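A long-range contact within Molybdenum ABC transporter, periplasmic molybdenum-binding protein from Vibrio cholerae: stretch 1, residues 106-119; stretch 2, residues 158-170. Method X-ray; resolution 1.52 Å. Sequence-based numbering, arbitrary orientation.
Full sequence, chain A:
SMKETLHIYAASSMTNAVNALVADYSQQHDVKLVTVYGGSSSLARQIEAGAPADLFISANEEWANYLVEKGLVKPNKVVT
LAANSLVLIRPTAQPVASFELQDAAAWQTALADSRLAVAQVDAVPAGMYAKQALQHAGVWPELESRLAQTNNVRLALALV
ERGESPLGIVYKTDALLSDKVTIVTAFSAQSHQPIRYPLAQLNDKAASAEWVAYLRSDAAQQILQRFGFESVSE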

# COMPACT_ATOMS: atom_id res chain seq x y z
N ALA A 106 4.00 24.56 -10.51
CA ALA A 106 3.23 24.59 -9.27
C ALA A 106 3.74 23.50 -8.30
O ALA A 106 3.67 23.69 -7.09
N TRP A 107 4.21 22.38 -8.84
CA TRP A 107 4.88 21.35 -8.03
C TRP A 107 6.17 21.90 -7.41
O TRP A 107 6.43 21.70 -6.24
N GLN A 108 6.97 22.62 -8.19
CA GLN A 108 8.25 23.09 -7.68
C GLN A 108 8.08 24.20 -6.65
O GLN A 108 8.91 24.35 -5.76
N THR A 109 7.00 24.97 -6.76
CA THR A 109 6.63 25.99 -5.78
C THR A 109 6.19 25.40 -4.44
O THR A 109 6.60 25.89 -3.39
N ALA A 110 5.34 24.38 -4.48
CA ALA A 110 4.91 23.69 -3.27
C ALA A 110 6.06 22.95 -2.58
O ALA A 110 6.11 22.89 -1.38
N LEU A 111 6.91 22.32 -3.37
CA LEU A 111 8.08 21.64 -2.87
C LEU A 111 9.08 22.61 -2.31
O LEU A 111 9.65 22.36 -1.28
N ALA A 112 9.27 23.73 -2.98
CA ALA A 112 10.22 24.71 -2.49
C ALA A 112 11.60 24.05 -2.44
O ALA A 112 12.13 23.67 -3.45
N ASP A 113 12.19 24.00 -1.26
CA ASP A 113 13.53 23.49 -1.08
C ASP A 113 13.50 22.07 -0.52
O ASP A 113 14.48 21.60 -0.00
N SER A 114 12.34 21.44 -0.55
CA SER A 114 12.16 20.08 -0.04
C SER A 114 11.93 19.03 -1.13
O SER A 114 11.89 19.31 -2.31
N ARG A 115 11.83 17.78 -0.71
CA ARG A 115 11.59 16.65 -1.60
C ARG A 115 10.19 16.03 -1.47
O ARG A 115 9.58 16.07 -0.41
N LEU A 116 9.70 15.45 -2.56
CA LEU A 116 8.41 14.76 -2.57
C LEU A 116 8.57 13.36 -1.97
O LEU A 116 9.37 12.55 -2.47
N ALA A 117 7.82 13.08 -0.91
CA ALA A 117 7.90 11.77 -0.25
C ALA A 117 7.15 10.73 -1.05
O ALA A 117 5.94 10.87 -1.30
N VAL A 118 7.85 9.69 -1.45
CA VAL A 118 7.24 8.56 -2.15
C VAL A 118 7.94 7.28 -1.75
O VAL A 118 9.09 7.33 -1.29
N ALA A 119 7.25 6.14 -1.91
CA ALA A 119 7.93 4.85 -1.75
C ALA A 119 8.80 4.59 -2.99
O ALA A 119 8.60 5.22 -4.03
N ALA A 158 5.29 9.00 7.05
CA ALA A 158 5.94 9.58 8.24
C ALA A 158 6.77 10.82 7.92
O ALA A 158 6.89 11.70 8.77
N LEU A 159 7.37 10.89 6.73
CA LEU A 159 8.15 12.08 6.32
C LEU A 159 7.26 13.32 6.25
O LEU A 159 7.65 14.42 6.61
N VAL A 160 6.04 13.10 5.76
CA VAL A 160 5.05 14.14 5.64
C VAL A 160 4.54 14.52 7.04
O VAL A 160 4.44 15.70 7.35
N GLU A 161 4.23 13.51 7.87
CA GLU A 161 3.80 13.74 9.25
C GLU A 161 4.80 14.58 10.03
O GLU A 161 4.44 15.47 10.80
N ARG A 162 6.09 14.28 9.84
CA ARG A 162 7.15 15.06 10.51
C ARG A 162 7.42 16.42 9.89
O ARG A 162 8.18 17.21 10.43
N GLY A 163 6.84 16.71 8.74
CA GLY A 163 7.05 17.99 8.08
C GLY A 163 8.34 18.06 7.31
O GLY A 163 8.72 19.13 6.89
N GLU A 164 9.00 16.92 7.08
CA GLU A 164 10.29 16.94 6.37
C GLU A 164 10.03 17.10 4.89
O GLU A 164 10.80 17.78 4.19
N SER A 165 8.94 16.47 4.42
CA SER A 165 8.45 16.66 3.06
C SER A 165 7.13 17.45 3.12
O SER A 165 6.23 17.11 3.89
N PRO A 166 6.99 18.49 2.28
CA PRO A 166 5.75 19.25 2.23
C PRO A 166 4.69 18.62 1.37
O PRO A 166 3.55 19.02 1.46
N LEU A 167 5.06 17.64 0.55
CA LEU A 167 4.09 16.83 -0.18
C LEU A 167 4.58 15.39 -0.19
O LEU A 167 5.79 15.12 -0.19
N GLY A 168 3.63 14.46 -0.22
CA GLY A 168 3.93 13.07 -0.43
C GLY A 168 2.80 12.39 -1.15
O GLY A 168 1.68 12.91 -1.23
N ILE A 169 3.10 11.21 -1.68
CA ILE A 169 2.11 10.41 -2.38
C ILE A 169 1.93 9.08 -1.64
O ILE A 169 2.84 8.29 -1.53
N VAL A 170 0.72 8.86 -1.13
CA VAL A 170 0.40 7.71 -0.35
C VAL A 170 -0.98 7.20 -0.79
O VAL A 170 -1.61 7.77 -1.69

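The most unusual feature of this contact is how little sheet holds it together: a single beta bridge, Ala117 with Gly168 (CA to CA 4.2 Å), joins strands whose N-to-C directions differ by 29°. Both backbone hydrogen bonds of the bridge belong to Ala117. Its N donates to Leu167 O at 3.0 Å (N-H...acceptor angle 169°), and its O accepts from Ile169 N at 2.9 Å (159°). Gly168 leaves room here: a CB built in ideal geometry would lie 3.2 Å from Ala117 O and, more severely, 2.6 Å from Val160 CG2 within its own stretch.

Beyond the bridge, waters extend the pairing at both ends. One accepts from Arg115 N at 2.8 Å and donates to Glu164 O at 2.8 Å; the other accepts from Ala119 N at 3.0 Å and donates to Ile169 O at 2.8 Å. Ser165, with chi1 in m, supplies the direct side-chain hydrogen bond, its OG donating to Arg115 O at 2.8 Å.

Ala117 points its CB toward stretch 2, into a small pocket. Its CB lies 3.6 Å from Ser165 OG, 3.9 Å from Val160 CG2 and 4.0 Å from Leu159 CD1. Val160 is t at chi1, while Leu159 is m,t and also points toward the partner stretch.

Leu167, also m,t, has the largest covered area, 92 Å². Its CA-to-CB bond runs sideways, yet CD1 reaches the helix, 3.6 Å from Ala110 CB and 4.2 Å from both Leu111 CD2 and Trp107 CE3. Ala110 points toward stretch 2, whereas Trp107 (chi1 m) and Leu111 (m,t) start sideways and bring their ends nearer. The approach to the indole is oblique.

Leu116 shows how a rotamer can reverse an initial direction. Its CA-to-CB bond points away, but the t,p conformation returns CD1 to 3.6 Å from Leu167 CB, while CD2 lies 4.1 Å from Ile169 CD1. Ile169 is m,t, and its CB also meets CG1 of Val118 (chi1 m) at 4.2 Å.

Pro166 points toward stretch 1 and packs against the helix end and the type II' turn from Leu111 to Ser114. Its CG is 3.6 Å from Ala110 O and 4.2 Å from Leu111 CD2; its CD is 3.2 Å from Ser114 CB, a close approach. Arg115, exposed and m at chi1, instead leads its side-chain end away, leaving its backbone to make the polar contacts with stretch 2.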

# COMPACT_ATOMS: atom_id res chain seq x y z
CB ALA A 106 1.75 24.40 -9.55
CB TRP A 107 5.23 20.11 -8.84
CG TRP A 107 4.12 19.20 -9.15
CD1 TRP A 107 3.32 19.23 -10.25
CD2 TRP A 107 3.69 18.08 -8.38
NE1 TRP A 107 2.40 18.20 -10.20
CE2 TRP A 107 2.60 17.49 -9.06
CE3 TRP A 107 4.10 17.52 -7.15
CZ2 TRP A 107 1.94 16.34 -8.58
CZ3 TRP A 107 3.43 16.38 -6.68
CH2 TRP A 107 2.36 15.82 -7.39
CB GLN A 108 9.18 23.50 -8.84
CG GLN A 108 9.29 22.44 -9.94
CD GLN A 108 10.71 22.08 -10.34
OE1 GLN A 108 11.55 21.76 -9.50
NE2 GLN A 108 10.97 22.10 -11.65
CB THR A 109 5.51 26.90 -6.32
OG1 THR A 109 6.01 27.69 -7.41
CG2 THR A 109 4.99 27.84 -5.23
CB ALA A 110 3.80 22.71 -3.60
CB LEU A 111 8.73 20.77 -3.93
CG LEU A 111 7.91 19.53 -4.33
CD1 LEU A 111 8.55 18.74 -5.45
CD2 LEU A 111 7.65 18.63 -3.12
CB ALA A 112 9.77 25.24 -1.14
CB ASP A 113 14.30 24.39 -0.13
CG ASP A 113 14.40 25.83 -0.62
OD1 ASP A 113 15.09 26.07 -1.62
OD2 ASP A 113 13.82 26.71 0.03
CB SER A 114 11.03 20.03 0.98
OG SER A 114 11.27 20.86 2.11
CB ARG A 115 12.66 15.60 -1.34
CG ARG A 115 14.05 16.01 -1.75
CD ARG A 115 15.05 14.90 -1.54
NE ARG A 115 16.32 15.24 -2.19
CZ ARG A 115 16.69 14.88 -3.42
NH1 ARG A 115 15.92 14.12 -4.20
NH2 ARG A 115 17.87 15.29 -3.88
CB LEU A 116 7.90 14.63 -4.01
CG LEU A 116 6.57 13.94 -4.29
CD1 LEU A 116 5.38 14.65 -3.66
CD2 LEU A 116 6.39 13.84 -5.80
CB ALA A 117 7.36 11.84 1.17
CB VAL A 118 7.35 8.68 -3.69
CG1 VAL A 118 6.62 9.93 -4.19
CG2 VAL A 118 8.81 8.67 -4.15
CB ALA A 119 6.97 3.71 -1.50
CB ALA A 158 6.81 8.54 8.92
CB LEU A 159 8.82 11.87 4.96
CG LEU A 159 10.04 10.97 4.89
CD1 LEU A 159 10.48 10.81 3.44
CD2 LEU A 159 11.17 11.51 5.77
CB VAL A 160 3.90 13.76 4.67
CG1 VAL A 160 3.01 14.97 4.41
CG2 VAL A 160 4.49 13.24 3.37
CB GLU A 161 3.55 12.42 9.97
CG GLU A 161 2.38 11.63 9.44
CD GLU A 161 2.16 10.33 10.21
OE1 GLU A 161 3.16 9.73 10.68
OE2 GLU A 161 0.99 9.91 10.32
CB ARG A 162 8.45 14.25 10.57
CG ARG A 162 8.31 12.96 11.37
CD ARG A 162 9.66 12.46 11.85
NE ARG A 162 10.50 11.97 10.76
CZ ARG A 162 10.37 10.78 10.17
NH1 ARG A 162 9.41 9.93 10.54
NH2 ARG A 162 11.21 10.43 9.20
CB GLU A 164 11.11 15.68 6.66
CG GLU A 164 11.58 15.57 8.11
CD GLU A 164 12.16 14.20 8.46
OE1 GLU A 164 12.96 13.65 7.67
OE2 GLU A 164 11.83 13.68 9.55
CB SER A 165 8.21 15.32 2.38
OG SER A 165 9.42 14.69 2.00
CB PRO A 166 6.20 20.60 1.66
CG PRO A 166 7.36 20.26 0.79
CD PRO A 166 8.04 19.10 1.46
CB LEU A 167 3.93 17.30 -1.62
CG LEU A 167 3.35 18.69 -1.84
CD1 LEU A 167 3.51 19.10 -3.30
CD2 LEU A 167 1.89 18.76 -1.40
CB ILE A 169 2.47 10.20 -3.87
CG1 ILE A 169 2.48 11.54 -4.59
CG2 ILE A 169 1.44 9.27 -4.52
CD1 ILE A 169 3.10 11.47 -5.97
CB VAL A 170 0.43 7.99 1.17
CG1 VAL A 170 1.81 8.42 1.63
CG2 VAL A 170 -0.62 9.01 1.56
O HOH W 1 12.48 17.17 1.98
O HOH W 2 4.49 6.55 -2.98